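Local coordinates for DNA translocase coupling protein (Clostridium perfringens, PDB 6O1W) that probably binds ATP and DNA as an FtsK/SpoIIIE-family coupling protein in plasmid conjugation, at residues A[287-290]-A[291-295]; A[11-14]-A[15-19]; A[210-213]-A[214-218]. All coordinates share one frame; numbering follows the deposited sequence.

Interaction 1. Residues A[287-290]-A[291-295]; sequences TGQI and KNNVP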
# COMPACT_ATOMS: atom_id res chain seq x y z
N THR A 287 3.73 -4.49 14.83
CA THR A 287 4.82 -5.08 15.60
C THR A 287 5.85 -5.73 14.66
O THR A 287 5.67 -5.73 13.43
CB THR A 287 4.25 -6.13 16.58
OG1 THR A 287 3.59 -7.16 15.83
CG2 THR A 287 3.31 -5.54 17.64
N GLY A 288 6.91 -6.30 15.26
CA GLY A 288 7.95 -7.04 14.56
C GLY A 288 7.41 -8.34 14.00
O GLY A 288 7.84 -8.77 12.93
N GLN A 289 6.43 -8.96 14.68
CA GLN A 289 5.81 -10.19 14.20
C GLN A 289 5.00 -9.92 12.91
O GLN A 289 5.10 -10.69 11.95
CB GLN A 289 4.93 -10.84 15.28
CG GLN A 289 4.37 -12.20 14.87
CD GLN A 289 4.99 -13.38 15.60
OE1 GLN A 289 5.30 -13.32 16.80
NE2 GLN A 289 5.14 -14.50 14.89
N ILE A 290 4.21 -8.82 12.89
CA ILE A 290 3.45 -8.40 11.72
C ILE A 290 4.45 -8.14 10.58
O ILE A 290 4.29 -8.69 9.50
CB ILE A 290 2.59 -7.13 12.03
CG1 ILE A 290 1.43 -7.43 13.02
CG2 ILE A 290 2.09 -6.42 10.74
CD1 ILE A 290 0.24 -8.34 12.51
N LYS A 291 5.50 -7.36 10.84
CA LYS A 291 6.50 -7.05 9.83
C LYS A 291 7.22 -8.27 9.30
O LYS A 291 7.39 -8.36 8.09
CB LYS A 291 7.50 -5.99 10.34
CG LYS A 291 7.00 -4.55 10.19
CD LYS A 291 8.08 -3.55 10.64
CE LYS A 291 8.77 -2.82 9.50
NZ LYS A 291 9.46 -3.73 8.54
N ASN A 292 7.59 -9.22 10.16
CA ASN A 292 8.31 -10.42 9.72
C ASN A 292 7.42 -11.36 8.89
O ASN A 292 7.95 -12.14 8.10
CB ASN A 292 8.94 -11.17 10.91
CG ASN A 292 9.93 -10.37 11.75
OD1 ASN A 292 10.59 -9.43 11.29
ND2 ASN A 292 10.05 -10.72 13.02
N ASN A 293 6.08 -11.26 9.01
CA ASN A 293 5.22 -12.19 8.29
C ASN A 293 4.28 -11.58 7.27
O ASN A 293 3.57 -12.32 6.58
CB ASN A 293 4.43 -13.06 9.28
CG ASN A 293 5.30 -13.82 10.24
OD1 ASN A 293 5.19 -13.69 11.45
ND2 ASN A 293 6.20 -14.62 9.72
N VAL A 294 4.23 -10.25 7.17
CA VAL A 294 3.35 -9.57 6.20
C VAL A 294 4.27 -8.96 5.14
O VAL A 294 4.80 -7.90 5.39
CB VAL A 294 2.37 -8.55 6.84
CG1 VAL A 294 1.50 -7.88 5.77
CG2 VAL A 294 1.50 -9.25 7.89
N PRO A 295 4.50 -9.63 4.00
CA PRO A 295 5.51 -9.13 3.05
C PRO A 295 5.12 -7.95 2.17
O PRO A 295 6.01 -7.21 1.78
CB PRO A 295 5.83 -10.37 2.19
CG PRO A 295 4.58 -11.17 2.23
CD PRO A 295 4.02 -10.98 3.61

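Interaction 2. Residues A[11-14]-A[15-19]; sequences EYRL and AFEQL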
# COMPACT_ATOMS: atom_id res chain seq x y z
N GLU A 11 22.65 21.61 -19.84
CA GLU A 11 21.21 21.76 -19.97
C GLU A 11 20.68 22.76 -18.94
O GLU A 11 19.90 23.61 -19.32
CB GLU A 11 20.52 20.39 -19.82
CG GLU A 11 19.01 20.42 -20.07
CD GLU A 11 18.14 19.49 -19.22
OE1 GLU A 11 18.68 18.54 -18.61
OE2 GLU A 11 16.91 19.72 -19.18
N TYR A 12 21.12 22.68 -17.67
CA TYR A 12 20.65 23.62 -16.63
C TYR A 12 21.13 25.02 -16.92
O TYR A 12 20.33 25.96 -16.85
CB TYR A 12 21.10 23.19 -15.23
CG TYR A 12 20.39 21.98 -14.70
CD1 TYR A 12 19.17 21.57 -15.23
CD2 TYR A 12 20.93 21.23 -13.66
CE1 TYR A 12 18.51 20.44 -14.75
CE2 TYR A 12 20.27 20.12 -13.15
CZ TYR A 12 19.06 19.73 -13.70
OH TYR A 12 18.44 18.61 -13.20
N ARG A 13 22.42 25.15 -17.30
CA ARG A 13 23.03 26.44 -17.59
C ARG A 13 22.23 27.19 -18.66
O ARG A 13 21.81 28.32 -18.42
CB ARG A 13 24.53 26.28 -17.92
CG ARG A 13 25.19 27.59 -18.37
CD ARG A 13 26.71 27.56 -18.36
NE ARG A 13 27.22 28.88 -18.00
CZ ARG A 13 28.45 29.13 -17.56
NH1 ARG A 13 29.33 28.16 -17.43
NH2 ARG A 13 28.80 30.37 -17.25
N LEU A 14 21.97 26.52 -19.79
CA LEU A 14 21.20 27.06 -20.91
C LEU A 14 19.79 27.48 -20.47
O LEU A 14 19.33 28.57 -20.82
CB LEU A 14 21.13 26.03 -22.05
CG LEU A 14 20.32 26.43 -23.30
CD1 LEU A 14 20.95 27.61 -24.02
CD2 LEU A 14 20.14 25.25 -24.23
N ALA A 15 19.12 26.63 -19.69
CA ALA A 15 17.78 26.91 -19.20
C ALA A 15 17.77 28.18 -18.34
O ALA A 15 16.94 29.05 -18.56
CB ALA A 15 17.24 25.70 -18.41
N PHE A 16 18.73 28.31 -17.40
CA PHE A 16 18.79 29.47 -16.51
C PHE A 16 19.12 30.79 -17.24
O PHE A 16 18.53 31.83 -16.95
CB PHE A 16 19.76 29.19 -15.36
CG PHE A 16 19.30 28.16 -14.38
CD1 PHE A 16 18.02 28.20 -13.83
CD2 PHE A 16 20.17 27.17 -13.93
CE1 PHE A 16 17.60 27.23 -12.92
CE2 PHE A 16 19.76 26.23 -12.98
CZ PHE A 16 18.48 26.27 -12.47
N GLU A 17 20.06 30.72 -18.19
CA GLU A 17 20.48 31.85 -19.02
C GLU A 17 19.33 32.37 -19.92
O GLU A 17 19.16 33.58 -20.03
CB GLU A 17 21.69 31.45 -19.86
CG GLU A 17 22.98 31.55 -19.07
CD GLU A 17 24.23 31.02 -19.76
OE1 GLU A 17 24.14 30.65 -20.95
OE2 GLU A 17 25.29 30.97 -19.09
N GLN A 18 18.53 31.46 -20.52
CA GLN A 18 17.34 31.83 -21.33
C GLN A 18 16.33 32.66 -20.45
O GLN A 18 15.62 33.52 -20.96
CB GLN A 18 16.60 30.56 -21.82
CG GLN A 18 17.18 29.95 -23.08
CD GLN A 18 16.59 28.60 -23.42
OE1 GLN A 18 16.00 27.89 -22.60
NE2 GLN A 18 16.77 28.23 -24.65
N LEU A 19 16.31 32.40 -19.13
CA LEU A 19 15.44 33.11 -18.18
C LEU A 19 16.12 34.32 -17.54
O LEU A 19 15.47 35.06 -16.81
CB LEU A 19 14.99 32.14 -17.08
CG LEU A 19 14.19 30.91 -17.51
CD1 LEU A 19 13.92 29.98 -16.34
CD2 LEU A 19 12.95 31.30 -18.26

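Interaction 3. Residues A[210-213]-A[214-218]; sequences GSKN and IGEYN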
# COMPACT_ATOMS: atom_id res chain seq x y z
N GLY A 210 1.36 -34.92 0.45
CA GLY A 210 2.62 -34.53 -0.19
C GLY A 210 2.42 -33.37 -1.15
O GLY A 210 3.02 -33.34 -2.22
N SER A 211 1.51 -32.44 -0.79
CA SER A 211 1.15 -31.30 -1.65
C SER A 211 1.85 -30.05 -1.20
O SER A 211 1.86 -29.77 -0.01
CB SER A 211 -0.36 -31.08 -1.61
OG SER A 211 -1.07 -32.19 -2.11
N LYS A 212 2.33 -29.23 -2.16
CA LYS A 212 3.02 -27.98 -1.89
C LYS A 212 2.07 -26.91 -1.41
O LYS A 212 2.45 -26.11 -0.57
CB LYS A 212 3.78 -27.48 -3.14
CG LYS A 212 5.14 -28.15 -3.30
CD LYS A 212 5.78 -27.80 -4.64
CE LYS A 212 6.62 -28.94 -5.16
NZ LYS A 212 5.80 -29.99 -5.81
N ASN A 213 0.86 -26.87 -1.96
CA ASN A 213 -0.16 -25.87 -1.65
C ASN A 213 -1.56 -26.43 -1.87
O ASN A 213 -1.67 -27.52 -2.40
CB ASN A 213 0.05 -24.60 -2.52
CG ASN A 213 0.24 -24.91 -3.98
OD1 ASN A 213 -0.64 -25.45 -4.65
ND2 ASN A 213 1.41 -24.61 -4.49
N ILE A 214 -2.61 -25.68 -1.50
CA ILE A 214 -3.99 -26.15 -1.66
C ILE A 214 -4.37 -26.39 -3.14
O ILE A 214 -5.23 -27.23 -3.39
CB ILE A 214 -5.05 -25.27 -0.93
CG1 ILE A 214 -5.17 -23.85 -1.54
CG2 ILE A 214 -4.75 -25.23 0.57
CD1 ILE A 214 -6.64 -23.28 -1.57
N GLY A 215 -3.72 -25.70 -4.07
CA GLY A 215 -3.93 -25.88 -5.51
C GLY A 215 -3.51 -27.27 -5.94
O GLY A 215 -4.24 -27.93 -6.68
N GLU A 216 -2.34 -27.77 -5.45
CA GLU A 216 -1.86 -29.12 -5.76
C GLU A 216 -2.76 -30.14 -5.05
O GLU A 216 -3.11 -31.16 -5.65
CB GLU A 216 -0.40 -29.32 -5.34
CG GLU A 216 0.65 -28.67 -6.25
CD GLU A 216 2.09 -29.04 -5.93
OE1 GLU A 216 2.33 -29.91 -5.06
OE2 GLU A 216 3.00 -28.45 -6.57
N TYR A 217 -3.16 -29.85 -3.81
CA TYR A 217 -4.08 -30.73 -3.07
C TYR A 217 -5.42 -30.92 -3.80
O TYR A 217 -5.92 -32.05 -3.87
CB TYR A 217 -4.34 -30.20 -1.64
CG TYR A 217 -5.42 -30.99 -0.94
CD1 TYR A 217 -5.13 -32.22 -0.33
CD2 TYR A 217 -6.74 -30.54 -0.92
CE1 TYR A 217 -6.14 -32.96 0.29
CE2 TYR A 217 -7.75 -31.30 -0.35
CZ TYR A 217 -7.45 -32.51 0.27
OH TYR A 217 -8.47 -33.21 0.85
N ASN A 218 -6.04 -29.80 -4.26
CA ASN A 218 -7.33 -29.81 -4.96
C ASN A 218 -7.38 -30.68 -6.20
O ASN A 218 -8.39 -31.32 -6.44
CB ASN A 218 -7.80 -28.39 -5.28
CG ASN A 218 -8.27 -27.60 -4.09
OD1 ASN A 218 -8.58 -28.13 -3.04
ND2 ASN A 218 -8.34 -26.30 -4.24
O HOH W 1 2.71 -25.83 -7.34

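Interaction 1. Residues A[287-290]-A[291-295]
The amide groups of Gln289 and Asn293 lie next to each other one turn apart on helix 288-293, their planes turned 33° against each other, so they neither stack flat nor meet at right angles. Beyond this pair their side chains rest on helix 247-266, Gln289 on Ser261 and Asn293 on Ala264 and Arg265. At the start of the helix Lys291 N bonds to Thr287 O at 3.1 Å, while the side chain of the N-cap residue Thr287 turns back in a long, weak bond from Ile290 N to OG1 (3.4 Å). At the other end the Ile290 carbonyl is approached over its face: Asn293 N sits 3.2 Å from Ile290 O, raised 63° out of the plane and hence not on a lone pair. Val294 N reaches the same oxygen at 2.8 Å, but in a weak, bent bond.

On the apolar side, Ile290 and Val294 run side by side and point the same way, with Ile290 CG2 4.1 Å from Val294 CG2. Val294 CG1 stands opposite its own nitrogen (chi1 180°), which leaves CG2 beside that nitrogen, 3.3 Å from Ile290 O. Val294, where the chain leaves the helix for strand 296-299 of the large mixed sheet, also touches His131.

The sharing of Ile290 O by two successive amides is consistent with the helix ending here, where Val294 is the first residue to leave helical phi/psi. Asn293 O, in the last helical residue, accepts from Arg268 NH2, and Val294 O just beyond it from Arg297 NE. Their positive charge may partly offset the negative end of this short helix, although Arg297 also lies near the like-charged Lys291 NZ.

Interaction 2. Residues A[11-14]-A[15-19]
Arg13 and Glu17, one turn apart on helix 7-18, lean slantwise across each other in an i to i+4 salt bridge, with guanidinium and carboxylate planes 61° apart. Arg13 NE, at the edge of the guanidinium, donates to Glu17 OE2 at 3.0 Å. The oxygen lies close to the guanidinium plane, yet from the carboxylate's side the nitrogen sits above its plane, 36° out of it. Arg13 CG lies alongside, 3.5 Å from Glu17 OE2, so the aliphatic stem also lines the bridge. Glu17 reaches back because CG stands opposite its carbonyl carbon (chi1 -82°) and the chain beyond runs extended.

On a neighbouring face of the helix Tyr12 and Phe16 take the corresponding spacing. Their rings do not stack; instead Phe16 CE2 comes to 4.0 Å from Tyr12 CB, and Phe16 CD2 lies 3.2 Å from Tyr12 O, which meets that ring obliquely. Each ring makes an edge-to-face contact with Phe47 of strand 43-48, and Ala15 joins Tyr12 in packing on Leu67 of helix 60-67. Tyr12 OH is bound to Arg8.

The helix is thus amphipathic: its aromatic side packs on the small antiparallel sheet and helix 60-67, while the ionic pair lies among exposed residues, where solvent probably weakens the attraction between the charges.

Interaction 3. Residues A[210-213]-A[214-218]
Asn213 is the N-cap of helix 214-220, just after Gly210 has closed helix 185-209 in a Schellman motif; its OD1 accepts from Glu216 N at 3.0 Å. Asn213 CG, held between its own backbone N and carbonyl carbon (chi1 48°), puts that oxygen over the first turn. From there the Glu216 side chain runs out extended alongside Lys212. CB lies 3.7 Å from Asn213 O, and CG passes 3.8 Å from Asn213 OD1. CD then meets the flank of Lys212, 3.6 Å from its CB. Of the two carboxylate oxygens, OE1 accepts from Lys212 N at 3.0 Å in a nearly straight bond, although the donor stands 58° above the carboxylate plane.

A single lysine is gripped by this carboxylate at both backbone and tip, which ties the turn between the helices to the new helix. The next residue, Tyr217, packs on Leu205 and Leu206 of helix 185-209, its hydroxyl bound to Glu224. At the far tip, Glu216 OE2 takes the Lys212 NZ ammonium on its syn lone pair in a salt bridge of 3.3 Å and accepts a hydrogen bond from a water 2.7 Å from OE2.

Overall arrangement
All three contacts are short-range and partly buried, but they serve different places. Interactions 1 and 3 belong to the P-loop NTPase part of the chain, with centres about 25 Å apart; interaction 2 lies on the opposite side of the chain's centre from both, in the small N-terminal region with its four-stranded sheet. Interaction 1, closest to that centre, leans mostly on backbone bonds and a small aliphatic contact. Interaction 2 lies along the later part of helix 7-18 and pairs an exposed salt bridge with buried aromatics. Interaction 3 joins two successive helices, its carboxylate binding a backbone amide as well as a lysine. None adjoins the ATP site.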